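Local coordinates for protein 3-hydroxyacyl-CoA dehydrogenase (Brucella suis, PDB 4O5O) that probably catalyses the NAD(P)-dependent interconversion of 3-hydroxyacyl-CoA and 3-ketoacyl-CoA thioesters, as a Rossmann-fold member of the short-chain dehydrogenase family, at residues I151-S156 with G174-M179; V194-P199 with G249-L254. One frame throughout, in Å; residues are numbered along the deposited sequence.

Contact 1: residues I151-S156 with G174-M179; sequences IINTAS and GGVAAM
Val176 has the largest share of this meeting between a strand end and a helix, turning one methyl toward Asn153 and Ala155 in the Rossmann-type fold of a short-chain dehydrogenase. Strand 149-154 lies in the central parallel sheet, and helix 167-187 packs over it, the two short axes roughly antiparallel (152°) and 8.7 Å apart at closest approach. With CG1 anti to the backbone N (chi1 169°), Val176 sets that methyl 3.7 Å from Asn153 CB and also near the carbonyl oxygen of Thr154. Beyond the strand, Ala155 meets the helix methyl to methyl, its CB 4.3 Å from Ala177 CB and almost as close to Val176 CG1. Leu123 of helix 112-137 packs against Val176 as well, and Lys173 NZ, one turn before Ala177, bonds to Thr154 O. The amide of Asn153 has both ends engaged: OD1 bonds to Asn93 ND2 on the adjoining strand, which would help to fix the amide's rotation, while ND2 reaches the helix through a water. This single water bridges the two segments, accepting from Asn153 ND2 at 2.8 Å and donating to Val176 O at 2.7 Å.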
# COMPACT_ATOMS: atom_id res chain seq x y z
N ILE B 151 -22.25 -3.58 0.64
CA ILE B 151 -21.60 -4.81 1.06
C ILE B 151 -20.33 -4.44 1.78
O ILE B 151 -19.50 -3.70 1.24
CB ILE B 151 -21.26 -5.72 -0.14
CG1 ILE B 151 -22.58 -6.17 -0.79
CG2 ILE B 151 -20.41 -6.91 0.30
CD1 ILE B 151 -22.42 -6.85 -2.12
N ILE B 152 -20.19 -4.92 3.02
CA ILE B 152 -19.02 -4.62 3.83
C ILE B 152 -18.37 -5.91 4.27
O ILE B 152 -19.01 -6.77 4.88
CB ILE B 152 -19.41 -3.78 5.09
CG1 ILE B 152 -20.02 -2.44 4.65
CG2 ILE B 152 -18.19 -3.54 5.99
CD1 ILE B 152 -20.76 -1.71 5.71
N ASN B 153 -17.11 -6.06 3.90
CA ASN B 153 -16.34 -7.26 4.20
C ASN B 153 -15.34 -6.98 5.29
O ASN B 153 -14.99 -5.82 5.56
CB ASN B 153 -15.61 -7.74 2.94
CG ASN B 153 -16.59 -8.15 1.82
OD1 ASN B 153 -17.66 -8.57 2.10
ND2 ASN B 153 -16.16 -8.13 0.59
N THR B 154 -14.87 -8.04 5.93
CA THR B 154 -13.90 -7.92 7.01
C THR B 154 -12.59 -8.58 6.56
O THR B 154 -12.56 -9.78 6.31
CB THR B 154 -14.42 -8.59 8.28
OG1 THR B 154 -15.70 -8.03 8.62
CG2 THR B 154 -13.47 -8.36 9.46
N ALA B 155 -11.54 -7.78 6.45
CA ALA B 155 -10.19 -8.29 6.22
C ALA B 155 -9.52 -8.41 7.58
O ALA B 155 -10.13 -8.98 8.51
CB ALA B 155 -9.44 -7.43 5.23
N SER B 156 -8.32 -7.85 7.74
CA SER B 156 -7.59 -7.87 9.01
C SER B 156 -6.33 -7.07 8.77
O SER B 156 -5.81 -7.04 7.65
CB SER B 156 -7.16 -9.30 9.39
OG SER B 156 -6.29 -9.31 10.53
N GLY B 174 -5.98 -10.94 2.82
CA GLY B 174 -5.42 -10.20 1.70
C GLY B 174 -6.26 -10.43 0.45
O GLY B 174 -6.47 -9.51 -0.34
N GLY B 175 -6.75 -11.66 0.29
CA GLY B 175 -7.68 -11.93 -0.82
C GLY B 175 -8.97 -11.13 -0.68
O GLY B 175 -9.47 -10.58 -1.66
N VAL B 176 -9.53 -11.07 0.53
CA VAL B 176 -10.72 -10.27 0.74
C VAL B 176 -10.43 -8.80 0.39
O VAL B 176 -11.19 -8.15 -0.31
CB VAL B 176 -11.22 -10.39 2.19
CG1 VAL B 176 -12.30 -9.35 2.46
CG2 VAL B 176 -11.74 -11.79 2.48
N ALA B 177 -9.32 -8.29 0.91
CA ALA B 177 -8.97 -6.90 0.67
C ALA B 177 -8.86 -6.59 -0.83
O ALA B 177 -9.41 -5.59 -1.32
CB ALA B 177 -7.70 -6.52 1.40
N ALA B 178 -8.16 -7.46 -1.56
CA ALA B 178 -7.87 -7.22 -2.99
C ALA B 178 -9.09 -7.30 -3.88
O ALA B 178 -9.09 -6.73 -4.95
CB ALA B 178 -6.78 -8.17 -3.49
N MET B 179 -10.10 -8.07 -3.47
CA MET B 179 -11.37 -8.18 -4.16
C MET B 179 -12.18 -6.89 -4.17
O MET B 179 -13.09 -6.73 -4.99
CB MET B 179 -12.32 -9.19 -3.45
CG MET B 179 -12.02 -10.61 -3.62
SD MET B 179 -13.56 -11.48 -3.38
CE MET B 179 -14.07 -11.32 -1.67
O HOH W 1 -13.74 -7.25 -0.41

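Contact 2: residues V194-P199 with G249-L254; sequences VMTIAP and GEVIRL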
# COMPACT_ATOMS: atom_id res chain seq x y z
N VAL B 194 -19.15 -1.39 -2.20
CA VAL B 194 -18.41 -2.49 -1.62
C VAL B 194 -17.22 -1.89 -0.89
O VAL B 194 -16.39 -1.19 -1.50
CB VAL B 194 -17.93 -3.49 -2.69
CG1 VAL B 194 -17.28 -4.69 -2.05
CG2 VAL B 194 -19.09 -3.92 -3.58
N MET B 195 -17.17 -2.17 0.42
CA MET B 195 -16.13 -1.68 1.30
C MET B 195 -15.60 -2.78 2.16
O MET B 195 -16.27 -3.79 2.40
CB MET B 195 -16.71 -0.62 2.23
CG MET B 195 -16.91 0.74 1.58
SD MET B 195 -15.38 1.60 1.24
CE MET B 195 -14.64 1.69 2.87
N THR B 196 -14.39 -2.57 2.67
CA THR B 196 -13.75 -3.54 3.56
C THR B 196 -13.18 -2.84 4.77
O THR B 196 -12.61 -1.76 4.66
CB THR B 196 -12.64 -4.30 2.81
OG1 THR B 196 -13.28 -5.04 1.77
CG2 THR B 196 -11.85 -5.25 3.70
N ILE B 197 -13.39 -3.44 5.94
CA ILE B 197 -12.73 -3.00 7.17
C ILE B 197 -11.66 -4.01 7.51
O ILE B 197 -11.91 -5.22 7.44
CB ILE B 197 -13.72 -2.88 8.36
CG1 ILE B 197 -14.84 -1.89 8.08
CG2 ILE B 197 -13.00 -2.54 9.65
CD1 ILE B 197 -16.03 -1.92 9.04
N ALA B 198 -10.46 -3.53 7.86
CA ALA B 198 -9.36 -4.35 8.31
C ALA B 198 -9.16 -4.12 9.81
O ALA B 198 -8.42 -3.19 10.22
CB ALA B 198 -8.09 -4.03 7.51
N PRO B 199 -9.81 -4.94 10.65
CA PRO B 199 -9.63 -4.73 12.07
C PRO B 199 -8.25 -5.09 12.60
O PRO B 199 -7.62 -6.03 12.10
CB PRO B 199 -10.68 -5.64 12.72
CG PRO B 199 -11.54 -6.13 11.64
CD PRO B 199 -10.75 -6.03 10.37
N GLY B 249 -15.04 1.07 -2.47
CA GLY B 249 -13.84 0.49 -3.04
C GLY B 249 -12.57 0.53 -2.24
O GLY B 249 -11.48 0.34 -2.79
N GLU B 250 -12.71 0.73 -0.93
CA GLU B 250 -11.58 1.01 -0.02
C GLU B 250 -11.53 -0.00 1.12
O GLU B 250 -12.53 -0.63 1.46
CB GLU B 250 -11.72 2.47 0.47
CG GLU B 250 -10.92 2.93 1.67
CD GLU B 250 -9.43 2.94 1.50
OE1 GLU B 250 -8.90 2.13 0.67
OE2 GLU B 250 -8.78 3.77 2.23
N VAL B 251 -10.32 -0.16 1.66
CA VAL B 251 -10.04 -0.94 2.84
C VAL B 251 -9.65 0.02 3.94
O VAL B 251 -8.68 0.78 3.77
CB VAL B 251 -8.91 -1.95 2.56
CG1 VAL B 251 -8.57 -2.76 3.80
CG2 VAL B 251 -9.28 -2.90 1.43
N ILE B 252 -10.40 0.04 5.03
CA ILE B 252 -10.08 0.92 6.16
C ILE B 252 -9.52 0.13 7.34
O ILE B 252 -10.19 -0.79 7.86
CB ILE B 252 -11.34 1.64 6.66
CG1 ILE B 252 -11.96 2.46 5.53
CG2 ILE B 252 -11.04 2.50 7.88
CD1 ILE B 252 -13.26 3.13 5.90
N ARG B 253 -8.32 0.50 7.77
CA ARG B 253 -7.71 -0.10 8.96
C ARG B 253 -8.36 0.52 10.20
O ARG B 253 -8.43 1.74 10.31
CB ARG B 253 -6.21 0.17 8.99
CG ARG B 253 -5.48 -0.44 7.82
CD ARG B 253 -4.02 -0.07 7.83
NE ARG B 253 -3.34 -0.75 8.92
CZ ARG B 253 -2.16 -1.34 8.81
NH1 ARG B 253 -1.45 -1.24 7.69
NH2 ARG B 253 -1.71 -1.97 9.87
N LEU B 254 -8.81 -0.35 11.10
CA LEU B 254 -9.40 0.05 12.36
C LEU B 254 -8.60 -0.63 13.47
O LEU B 254 -8.90 -1.77 13.86
CB LEU B 254 -10.87 -0.33 12.38
CG LEU B 254 -11.65 0.07 13.62
CD1 LEU B 254 -11.80 1.59 13.72
CD2 LEU B 254 -13.01 -0.61 13.64
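Thr196 and Val251 stand side by side on one face of the sheet, pointing the same way, where strand 192-199 pairs in parallel with strand 251-254, the last strand of the Rossmann-type sheet within the chain. Val251 brings CG2 to 3.9 Å from Thr196 CB, while its CG1, anti to the backbone N (chi1 178°), leans along the strand to Ala198 CB at 4.0 Å. Phe160 and Ala177 pack against Val251 on this face, and Thr196 OG1 is engaged by Thr180 OG1 of helix 167-187. On the other face Ile197 and Leu254 also run alongside each other, Ile197 CG2 lying against Leu254 CB, with helix 231-243 packed on Ile197. Met195, bent at chi2 and chi3 (-71° and -58°), curls across the neighbouring strand: its CE reaches Ile252 CD1 at 3.6 Å, and SD accepts a weak hydrogen bond from Glu250 N at 3.5 Å. The backbones alternate donors and acceptors. Gly249 N bonds to Val194 O, Thr196 N to Glu250 O and Ile252 N to Thr196 O. Farther on, Ala198 N bonds to Ile252 O at 2.8 Å, and Leu254 N to Ala198 O. The carboxylate of Glu250 leads away from this pairing: OE2 accepts from Arg253 N of the third subunit, while OE1 takes a weak bond from Val251 N and meets a bound Tris, probably from the crystallisation liquor. Backbone bonds thus set the register and mostly apolar contacts join the side chains on each face, while Glu250, bonded to Arg253 N of the third subunit, places this edge strand at a subunit interface.

After four strands of the parallel sheet the chain enters strand 149-154, passes helix 158-161 and returns in helix 167-187, where contact 1 closes a short connection of 17 residues. The same helix leads into strand 192-199, completing a right-handed beta-alpha-beta crossover that brings this strand beside 149-154. Contact 2 then closes a longer, mainly helical excursion of 49 residues, which ends at strand 251-254. The two contacts follow in series, neither nested nor crossed, with centres about 7 Å apart. They join in the sheet: Asn153 N lies 2.9 Å from Met195 O, a probable hydrogen bond, and the Ala155 and Thr196 side chains pack together.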